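Local coordinates for DNA repair protein RecN (Deinococcus radiodurans, PDB 4ABY) that hydrolyses ATP and may act in the recombinational repair of damaged DNA, seen here as the SMC-like head domain of the longer protein, at residues Ala64-Thr69 and Val351-Ala356; Arg258-Leu263 and Leu278-Ala283; His363-Val368 and Leu390-Arg395. All coordinates share one frame; numbering follows the deposited sequence.

Contact 1. Residues Ala64-Thr69 and Val351-Ala356; sequences AFTGET and VVTHLA
F65 and V352 pair as neighbours in the parallel core sheet of a P-loop NTPase, where strand 62-67 runs into the predicted ATP-binding loop. The register is typical of parallel strands: F65 uses both its backbone polar atoms to straddle V352. F65 N donates to V351 O at 2.9 Å, and F65 O receives T353 N at 3.0 Å. The other edge of strand 62-67 is bonded to strand 364-373, for instance through A64 and Y366.

Two threonines follow, each with its hydroxyl satisfied separately. T66 and T353 lie side by side and meet through their methyl groups, CG2 to CG2 at 4.0 Å. T66 OG1 is hydrogen-bonded to H365 NE2. T353 OG1, anti to its own backbone N (chi1 -176°), accepts from L355 N at 3.1 Å in an ST turn and also bonds D325 OD2. The same carboxylate oxygen takes H354 N, so D325 ties down the loop that follows the strand; the position of H354 is consistent with the switch (H-loop) histidine of ABC ATPases. An alanine in place of T353 would probably leave L355 N without this acceptor, D325 OD2 with one partner fewer, and a gap beside the T66 methyl.

At the start of helix 69-83, T69 CG2 touches both V352 CG1 and T353 O, 3.6 Å from T353 O. At the other end, V351 O also lies in the plane of the F65 ring, at its edge, 3.7 Å from CD1.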
loop_
_atom_site.group_PDB
_atom_site.type_symbol
_atom_site.label_atom_id
_atom_site.label_comp_id
_atom_site.label_asym_id
_atom_site.label_seq_id
_atom_site.Cartn_x
_atom_site.Cartn_y
_atom_site.Cartn_z
ATOM N N ALA A 64 -1.867 -15.511 -2.629
ATOM C CA ALA A 64 -1.118 -15.401 -3.872
ATOM C C ALA A 64 -2.009 -15.701 -5.062
ATOM O O ALA A 64 -2.778 -16.659 -5.049
ATOM C CB ALA A 64 0.077 -16.333 -3.859
ATOM N N PHE A 65 -1.906 -14.871 -6.090
ATOM C CA PHE A 65 -2.646 -15.092 -7.319
ATOM C C PHE A 65 -1.680 -15.375 -8.463
ATOM O O PHE A 65 -0.794 -14.571 -8.760
ATOM C CB PHE A 65 -3.542 -13.894 -7.613
ATOM C CG PHE A 65 -4.644 -13.719 -6.614
ATOM C CD1 PHE A 65 -4.368 -13.270 -5.334
ATOM C CD2 PHE A 65 -5.957 -14.027 -6.940
ATOM C CE1 PHE A 65 -5.382 -13.116 -4.402
ATOM C CE2 PHE A 65 -6.972 -13.874 -6.011
ATOM C CZ PHE A 65 -6.683 -13.417 -4.743
ATOM N N THR A 66 -1.840 -16.516 -9.089
ATOM C CA THR A 66 -0.971 -16.957 -10.130
ATOM C C THR A 66 -1.782 -17.426 -11.297
ATOM O O THR A 66 -2.959 -17.324 -11.284
ATOM C CB THR A 66 -0.100 -18.039 -9.632
ATOM O OG1 THR A 66 -0.871 -19.182 -9.402
ATOM C CG2 THR A 66 0.413 -17.654 -8.374
ATOM N N GLY A 67 -1.135 -17.901 -12.329
ATOM C CA GLY A 67 -1.838 -18.294 -13.514
ATOM C C GLY A 67 -1.801 -17.219 -14.541
ATOM O O GLY A 67 -0.819 -16.965 -15.130
ATOM N N GLU A 68 -2.976 -16.642 -14.770
ATOM C CA GLU A 68 -3.114 -15.534 -15.685
ATOM C C GLU A 68 -2.916 -14.327 -14.802
ATOM O O GLU A 68 -3.839 -13.855 -14.138
ATOM C CB GLU A 68 -4.507 -15.517 -16.311
ATOM C CG GLU A 68 -4.504 -15.547 -17.831
ATOM C CD GLU A 68 -4.067 -16.888 -18.386
ATOM O OE1 GLU A 68 -4.560 -17.926 -17.896
ATOM O OE2 GLU A 68 -3.229 -16.905 -19.312
ATOM N N THR A 69 -1.686 -13.840 -14.803
ATOM C CA THR A 69 -1.287 -12.705 -13.971
ATOM C C THR A 69 -1.935 -11.358 -14.288
ATOM O O THR A 69 -2.312 -10.620 -13.378
ATOM C CB THR A 69 0.246 -12.522 -13.982
ATOM O OG1 THR A 69 0.765 -12.893 -15.265
ATOM C CG2 THR A 69 0.894 -13.383 -12.909
ATOM N N VAL A 351 -1.076 -10.369 -3.342
ATOM C CA VAL A 351 -0.123 -10.152 -4.418
ATOM C C VAL A 351 -0.395 -11.077 -5.599
ATOM O O VAL A 351 -0.854 -12.205 -5.433
ATOM C CB VAL A 351 1.334 -10.353 -3.949
ATOM C CG1 VAL A 351 1.511 -9.843 -2.530
ATOM C CG2 VAL A 351 1.721 -11.812 -4.038
ATOM N N VAL A 352 -0.124 -10.573 -6.796
ATOM C CA VAL A 352 -0.149 -11.384 -8.002
ATOM C C VAL A 352 1.303 -11.644 -8.384
ATOM O O VAL A 352 2.102 -10.709 -8.466
ATOM C CB VAL A 352 -0.863 -10.654 -9.152
ATOM C CG1 VAL A 352 -0.882 -11.510 -10.398
ATOM C CG2 VAL A 352 -2.274 -10.288 -8.744
ATOM N N THR A 353 1.654 -12.905 -8.609
ATOM C CA THR A 353 3.054 -13.256 -8.808
ATOM C C THR A 353 3.258 -14.321 -9.879
ATOM O O THR A 353 2.359 -15.119 -10.153
ATOM C CB THR A 353 3.688 -13.736 -7.486
ATOM O OG1 THR A 353 5.082 -13.997 -7.682
ATOM C CG2 THR A 353 3.006 -14.996 -6.996
ATOM N N HIS A 354 4.445 -14.319 -10.486
ATOM C CA HIS A 354 4.821 -15.343 -11.461
ATOM C C HIS A 354 6.007 -16.163 -10.967
ATOM O O HIS A 354 6.484 -17.060 -11.655
ATOM C CB HIS A 354 5.133 -14.721 -12.825
ATOM C CG HIS A 354 6.173 -13.646 -12.778
ATOM N ND1 HIS A 354 5.870 -12.329 -12.506
ATOM C CD2 HIS A 354 7.513 -13.692 -12.979
ATOM C CE1 HIS A 354 6.979 -11.609 -12.536
ATOM N NE2 HIS A 354 7.989 -12.412 -12.819
ATOM N N LEU A 355 6.465 -15.849 -9.760
ATOM C CA LEU A 355 7.610 -16.520 -9.154
ATOM C C LEU A 355 7.169 -17.562 -8.136
ATOM O O LEU A 355 6.448 -17.249 -7.194
ATOM C CB LEU A 355 8.519 -15.498 -8.469
ATOM C CG LEU A 355 9.192 -14.455 -9.363
ATOM C CD1 LEU A 355 9.929 -13.422 -8.524
ATOM C CD2 LEU A 355 10.130 -15.136 -10.338
ATOM N N ALA A 356 7.615 -18.798 -8.322
ATOM C CA ALA A 356 7.245 -19.881 -7.418
ATOM C C ALA A 356 7.693 -19.604 -5.989
ATOM O O ALA A 356 7.053 -20.049 -5.039
ATOM C CB ALA A 356 7.812 -21.197 -7.905
#

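Contact 2. Residues Arg258-Leu263 and Leu278-Ala283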
loop_
_atom_site.group_PDB
_atom_site.type_symbol
_atom_site.label_atom_id
_atom_site.label_comp_id
_atom_site.label_asym_id
_atom_site.label_seq_id
_atom_site.Cartn_x
_atom_site.Cartn_y
_atom_site.Cartn_z
ATOM N N ARG A 258 19.997 4.153 -1.078
ATOM C CA ARG A 258 20.286 5.195 -0.102
ATOM C C ARG A 258 18.980 5.873 0.279
ATOM O O ARG A 258 18.088 6.030 -0.556
ATOM C CB ARG A 258 21.264 6.229 -0.661
ATOM C CG ARG A 258 22.650 5.700 -0.997
ATOM C CD ARG A 258 23.673 6.824 -0.928
ATOM N NE ARG A 258 24.806 6.615 -1.825
ATOM C CZ ARG A 258 25.938 7.315 -1.777
ATOM N NH1 ARG A 258 26.098 8.269 -0.865
ATOM N NH2 ARG A 258 26.918 7.060 -2.636
HETATM N N MSE A 259 18.868 6.270 1.541
HETATM C CA MSE A 259 17.629 6.840 2.050
HETATM C C MSE A 259 17.911 7.809 3.188
HETATM O O MSE A 259 18.840 7.608 3.967
HETATM C CB MSE A 259 16.691 5.728 2.526
HETATM C CG MSE A 259 15.487 6.217 3.314
HETATM SE SE MSE A 259 14.242 4.786 3.785
HETATM C CE MSE A 259 13.514 4.398 2.021
ATOM N N GLU A 260 17.114 8.867 3.277
ATOM C CA GLU A 260 17.251 9.819 4.369
ATOM C C GLU A 260 15.960 10.599 4.596
ATOM O O GLU A 260 15.161 10.776 3.676
ATOM C CB GLU A 260 18.388 10.797 4.080
ATOM C CG GLU A 260 18.006 11.910 3.119
ATOM C CD GLU A 260 19.148 12.870 2.861
ATOM O OE1 GLU A 260 20.288 12.546 3.260
ATOM O OE2 GLU A 260 18.903 13.941 2.260
ATOM N N PHE A 261 15.759 11.055 5.828
ATOM C CA PHE A 261 14.696 12.007 6.120
ATOM C C PHE A 261 15.259 13.418 6.086
ATOM O O PHE A 261 16.241 13.716 6.759
ATOM C CB PHE A 261 14.070 11.732 7.484
ATOM C CG PHE A 261 13.076 10.615 7.475
ATOM C CD1 PHE A 261 11.801 10.815 6.983
ATOM C CD2 PHE A 261 13.414 9.365 7.956
ATOM C CE1 PHE A 261 10.883 9.788 6.968
ATOM C CE2 PHE A 261 12.498 8.333 7.948
ATOM C CZ PHE A 261 11.232 8.545 7.452
ATOM N N ALA A 262 14.639 14.283 5.292
ATOM C CA ALA A 262 15.086 15.664 5.186
ATOM C C ALA A 262 14.097 16.607 5.855
ATOM O O ALA A 262 12.888 16.534 5.609
ATOM C CB ALA A 262 15.280 16.049 3.731
ATOM N N LEU A 263 14.614 17.486 6.707
ATOM C CA LEU A 263 13.794 18.526 7.305
ATOM C C LEU A 263 13.894 19.786 6.464
ATOM O O LEU A 263 14.987 20.229 6.113
ATOM C CB LEU A 263 14.234 18.815 8.737
ATOM C CG LEU A 263 14.394 17.587 9.628
ATOM C CD1 LEU A 263 14.586 18.006 11.070
ATOM C CD2 LEU A 263 13.191 16.679 9.495
ATOM N N LEU A 278 10.404 15.230 5.037
ATOM C CA LEU A 278 10.323 14.565 3.740
ATOM C C LEU A 278 11.183 13.312 3.697
ATOM O O LEU A 278 12.255 13.262 4.303
ATOM C CB LEU A 278 10.758 15.522 2.631
ATOM C CG LEU A 278 9.930 16.799 2.516
ATOM C CD1 LEU A 278 10.819 18.010 2.251
ATOM C CD2 LEU A 278 8.868 16.643 1.445
ATOM N N LEU A 279 10.704 12.301 2.977
ATOM C CA LEU A 279 11.439 11.054 2.819
ATOM C C LEU A 279 12.038 10.964 1.419
ATOM O O LEU A 279 11.314 10.979 0.423
ATOM C CB LEU A 279 10.524 9.862 3.078
ATOM C CG LEU A 279 11.224 8.510 3.027
ATOM C CD1 LEU A 279 12.355 8.485 4.042
ATOM C CD2 LEU A 279 10.238 7.379 3.273
ATOM N N ARG A 280 13.361 10.873 1.353
ATOM C CA ARG A 280 14.065 10.851 0.079
ATOM C C ARG A 280 14.777 9.517 -0.115
ATOM O O ARG A 280 15.261 8.921 0.842
ATOM C CB ARG A 280 15.056 12.014 0.009
ATOM C CG ARG A 280 14.402 13.380 0.227
ATOM C CD ARG A 280 15.411 14.520 0.222
ATOM N NE ARG A 280 16.006 14.736 -1.092
ATOM C CZ ARG A 280 17.301 14.962 -1.287
ATOM N NH1 ARG A 280 18.129 14.999 -0.249
ATOM N NH2 ARG A 280 17.774 15.148 -2.515
ATOM N N PHE A 281 14.838 9.051 -1.359
ATOM C CA PHE A 281 15.307 7.701 -1.640
ATOM C C PHE A 281 15.940 7.586 -3.022
ATOM O O PHE A 281 15.449 8.162 -3.993
ATOM C CB PHE A 281 14.135 6.719 -1.515
ATOM C CG PHE A 281 14.474 5.300 -1.876
ATOM C CD1 PHE A 281 15.056 4.456 -0.947
ATOM C CD2 PHE A 281 14.182 4.802 -3.136
ATOM C CE1 PHE A 281 15.357 3.150 -1.273
ATOM C CE2 PHE A 281 14.482 3.499 -3.470
ATOM C CZ PHE A 281 15.069 2.671 -2.537
ATOM N N SER A 282 17.039 6.841 -3.095
ATOM C CA SER A 282 17.649 6.473 -4.366
ATOM C C SER A 282 17.835 4.963 -4.391
ATOM O O SER A 282 18.379 4.385 -3.451
ATOM C CB SER A 282 18.997 7.169 -4.548
ATOM O OG SER A 282 19.929 6.731 -3.575
ATOM N N ALA A 283 17.378 4.326 -5.464
ATOM C CA ALA A 283 17.455 2.873 -5.583
ATOM C C ALA A 283 18.860 2.383 -5.944
ATOM O O ALA A 283 19.319 1.350 -5.444
ATOM C CB ALA A 283 16.446 2.374 -6.605
#
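R280 and E260 face each other across a two-stranded antiparallel sheet formed by strands 258-266 and 276-282. Three hydrogen-bonded pairs, R258 with S282, E260 with R280 and A262 with L278, each close two backbone bonds; R280 N to E260 O, at 2.9 Å, is one of them. The non-hydrogen-bonded pairs M259-F281 and F261-L279 alternate with these, and the alternation sorts the side chains: polar groups, A262 and L278 on one face, large apolar groups on the other.

The side chain of R280 shows how such a cross-strand pair is built. CB lies 3.9 Å from E260 O, close to the backbone bond. From there CG stands anti to the carbonyl carbon, and CD reaches the methyl of the diagonal neighbour, A262 CB, at 3.8 Å. A bend at chi3 (68°) then sets NE off the line of the chain. Beyond it, CZ stays 4.0 Å from E260 OE2, while NH1 closes to 2.8 Å from that oxygen. The result is a salt bridge whose hydrogen bond is weak, with an N-H...O angle of 124°. OE2 sits at the guanidinium edge, near its plane, but the carboxylate itself is turned 57° against that plane, so the two groups do not form a flat, two-pronged pair.

The apolar face packs on helix 214-249, which probably leads into the coiled-coil arm of this SMC-like protein, and on helices 163-171 and 298-312. Here M259, a selenomethionine, lays its CE obliquely against F281 and its CG against L279 CD1. That same methyl makes a CH-pi contact with F261: L279 CD1 sits over one face of the ring, offset toward the rim, 3.6 Å from the centroid.

Contact 3. Residues His363-Val368 and Leu390-Arg395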
loop_
_atom_site.group_PDB
_atom_site.type_symbol
_atom_site.label_atom_id
_atom_site.label_comp_id
_atom_site.label_asym_id
_atom_site.label_seq_id
_atom_site.Cartn_x
_atom_site.Cartn_y
_atom_site.Cartn_z
ATOM N N HIS A 363 -0.579 -18.236 2.324
ATOM C CA HIS A 363 -1.494 -18.987 3.175
ATOM C C HIS A 363 -2.599 -19.554 2.309
ATOM O O HIS A 363 -3.249 -20.537 2.665
ATOM C CB HIS A 363 -2.105 -18.093 4.244
ATOM C CG HIS A 363 -1.113 -17.573 5.232
ATOM N ND1 HIS A 363 -0.308 -16.487 4.972
ATOM C CD2 HIS A 363 -0.799 -17.988 6.481
ATOM C CE1 HIS A 363 0.464 -16.255 6.018
ATOM N NE2 HIS A 363 0.185 -17.150 6.948
ATOM N N HIS A 364 -2.809 -18.915 1.166
ATOM C CA HIS A 364 -3.815 -19.354 0.224
ATOM C C HIS A 364 -3.294 -19.107 -1.174
ATOM O O HIS A 364 -2.882 -17.999 -1.504
ATOM C CB HIS A 364 -5.123 -18.604 0.462
ATOM C CG HIS A 364 -5.650 -18.750 1.855
ATOM N ND1 HIS A 364 -6.503 -19.768 2.225
ATOM C CD2 HIS A 364 -5.429 -18.019 2.973
ATOM C CE1 HIS A 364 -6.791 -19.652 3.510
ATOM N NE2 HIS A 364 -6.153 -18.597 3.986
ATOM N N HIS A 365 -3.288 -20.154 -1.986
ATOM C CA HIS A 365 -2.782 -20.055 -3.343
ATOM C C HIS A 365 -3.951 -20.108 -4.317
ATOM O O HIS A 365 -4.596 -21.143 -4.482
ATOM C CB HIS A 365 -1.789 -21.184 -3.620
ATOM C CG HIS A 365 -1.074 -21.061 -4.931
ATOM N ND1 HIS A 365 0.241 -21.437 -5.098
ATOM C CD2 HIS A 365 -1.493 -20.605 -6.135
ATOM C CE1 HIS A 365 0.600 -21.219 -6.350
ATOM N NE2 HIS A 365 -0.432 -20.715 -7.000
ATOM N N TYR A 366 -4.234 -18.973 -4.945
ATOM C CA TYR A 366 -5.316 -18.888 -5.909
ATOM C C TYR A 366 -4.749 -19.009 -7.311
ATOM O O TYR A 366 -3.684 -18.471 -7.596
ATOM C CB TYR A 366 -6.069 -17.566 -5.749
ATOM C CG TYR A 366 -6.785 -17.446 -4.427
ATOM C CD1 TYR A 366 -8.077 -17.925 -4.271
ATOM C CD2 TYR A 366 -6.166 -16.870 -3.331
ATOM C CE1 TYR A 366 -8.732 -17.827 -3.061
ATOM C CE2 TYR A 366 -6.814 -16.769 -2.115
ATOM C CZ TYR A 366 -8.096 -17.251 -1.986
ATOM O OH TYR A 366 -8.746 -17.151 -0.776
ATOM N N LYS A 367 -5.445 -19.727 -8.183
ATOM C CA LYS A 367 -5.026 -19.798 -9.575
ATOM C C LYS A 367 -6.048 -19.114 -10.464
ATOM O O LYS A 367 -7.238 -19.416 -10.410
ATOM C CB LYS A 367 -4.806 -21.242 -10.032
ATOM C CG LYS A 367 -4.136 -21.329 -11.394
ATOM C CD LYS A 367 -3.983 -22.758 -11.883
ATOM C CE LYS A 367 -3.226 -22.800 -13.207
ATOM N NZ LYS A 367 -3.094 -24.181 -13.745
ATOM N N VAL A 368 -5.577 -18.173 -11.271
ATOM C CA VAL A 368 -6.441 -17.510 -12.225
ATOM C C VAL A 368 -6.376 -18.277 -13.538
ATOM O O VAL A 368 -5.305 -18.456 -14.121
ATOM C CB VAL A 368 -6.047 -16.037 -12.428
ATOM C CG1 VAL A 368 -6.993 -15.373 -13.403
ATOM C CG2 VAL A 368 -6.056 -15.303 -11.099
ATOM N N LEU A 390 1.060 -27.900 -4.989
ATOM C CA LEU A 390 2.410 -28.398 -5.202
ATOM C C LEU A 390 2.669 -28.544 -6.691
ATOM O O LEU A 390 3.754 -28.235 -7.176
ATOM C CB LEU A 390 2.587 -29.748 -4.513
ATOM C CG LEU A 390 3.910 -30.470 -4.754
ATOM C CD1 LEU A 390 5.051 -29.718 -4.098
ATOM C CD2 LEU A 390 3.839 -31.887 -4.222
ATOM N N GLU A 391 1.699 -29.014 -7.420
ATOM C CA GLU A 391 1.820 -29.125 -8.842
ATOM C C GLU A 391 2.023 -27.799 -9.486
ATOM O O GLU A 391 2.805 -27.678 -10.362
ATOM C CB GLU A 391 0.535 -29.686 -9.378
ATOM C CG GLU A 391 0.659 -31.028 -9.978
ATOM C CD GLU A 391 -0.432 -31.287 -10.947
ATOM O OE1 GLU A 391 -1.249 -30.386 -11.153
ATOM O OE2 GLU A 391 -0.480 -32.387 -11.505
ATOM N N GLU A 392 1.282 -26.799 -9.058
ATOM C CA GLU A 392 1.372 -25.457 -9.625
ATOM C C GLU A 392 2.751 -24.846 -9.406
ATOM O O GLU A 392 3.349 -24.294 -10.330
ATOM C CB GLU A 392 0.293 -24.553 -9.030
ATOM C CG GLU A 392 0.287 -23.132 -9.579
ATOM C CD GLU A 392 -0.181 -23.052 -11.024
ATOM O OE1 GLU A 392 -0.469 -24.115 -11.622
ATOM O OE2 GLU A 392 -0.260 -21.921 -11.558
ATOM N N ILE A 393 3.252 -24.948 -8.179
ATOM C CA ILE A 393 4.567 -24.421 -7.849
ATOM C C ILE A 393 5.619 -25.005 -8.780
ATOM O O ILE A 393 6.479 -24.288 -9.284
ATOM C CB ILE A 393 4.954 -24.741 -6.402
ATOM C CG1 ILE A 393 3.936 -24.137 -5.442
ATOM C CG2 ILE A 393 6.342 -24.210 -6.100
ATOM C CD1 ILE A 393 3.783 -22.638 -5.602
ATOM N N ALA A 394 5.544 -26.311 -9.004
ATOM C CA ALA A 394 6.465 -26.981 -9.914
ATOM C C ALA A 394 6.311 -26.408 -11.329
ATOM O O ALA A 394 7.295 -26.037 -11.962
ATOM C CB ALA A 394 6.227 -28.489 -9.900
ATOM N N ARG A 395 5.074 -26.327 -11.824
ATOM C CA ARG A 395 4.823 -25.700 -13.132
ATOM C C ARG A 395 5.426 -24.301 -13.225
ATOM O O ARG A 395 5.848 -23.881 -14.298
ATOM C CB ARG A 395 3.320 -25.604 -13.467
ATOM C CG ARG A 395 3.021 -24.603 -14.620
ATOM C CD ARG A 395 1.523 -24.343 -14.873
ATOM N NE ARG A 395 1.004 -23.116 -14.258
ATOM C CZ ARG A 395 1.487 -21.894 -14.484
ATOM N NH1 ARG A 395 2.527 -21.720 -15.289
ATOM N NH2 ARG A 395 0.947 -20.836 -13.893
#
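H365 of strand 364-373 meets two residues of helix 387-398 with a single ring. Its CA-CB bond points toward the helix, and CG stands anti to the backbone N (chi1 -172°). I393 CD1 then approaches the ring edge in plane, 3.6 Å from CE1, while E392 CG lies 3.6 Å from NE2. The ring and the E392 carboxylate are nearly perpendicular, 83° apart, and the polar partner of NE2 is T66 OG1, on the neighbouring strand.

Y366 comes next and turns to the other face of the sheet, where its ring stacks with F65. With K367 the strand faces the helix again. Fully extended, the lysine runs its CD and CE past the carboxylate of E392, and NZ forms a weak, long salt bridge to OE1 at 3.4 Å.

E392 is shared. R395, one turn along the helix, bonds OE2 through NH2 at 2.8 Å, from above the carboxylate plane, and reaches OE1 weakly through NE. K367 NZ stands 4.3 Å from R395 NE, a proximity of like charges that the glutamate they share probably offsets. The axes of segments 364-368 and 390-395 approach to 10.4 Å at an angle of 64°, and the helix lies as a layer on the sheet, an alpha/beta arrangement of the P-loop NTPase head, with R395 close to G67 of the predicted ATP site.

In the fold
Contacts 1 and 3 work as one unit, their centres 8 Å apart, because strand 62-67 lies in the sheet with 348-352 along one edge and 364-373 along the other. Backbone bonds cross from one to the other, A64 O to Y366 N at 2.7 Å and T66 O to V368 N at 2.8 Å, and A356 CB packs on I393 O. Contact 1 includes part of the predicted ATP-binding loop, and contact 3 flanks it. Contact 2 belongs to a separate sheet, about 17 Å from contact 1 and about 25 Å from contact 3 between nearest atoms, yet it is nested in the chain loop that contact 1 closes. Contacts 1 and 3 thus probably lie at the nucleotide site, whereas contact 2 pairs two nearby strands beside helix 214-249.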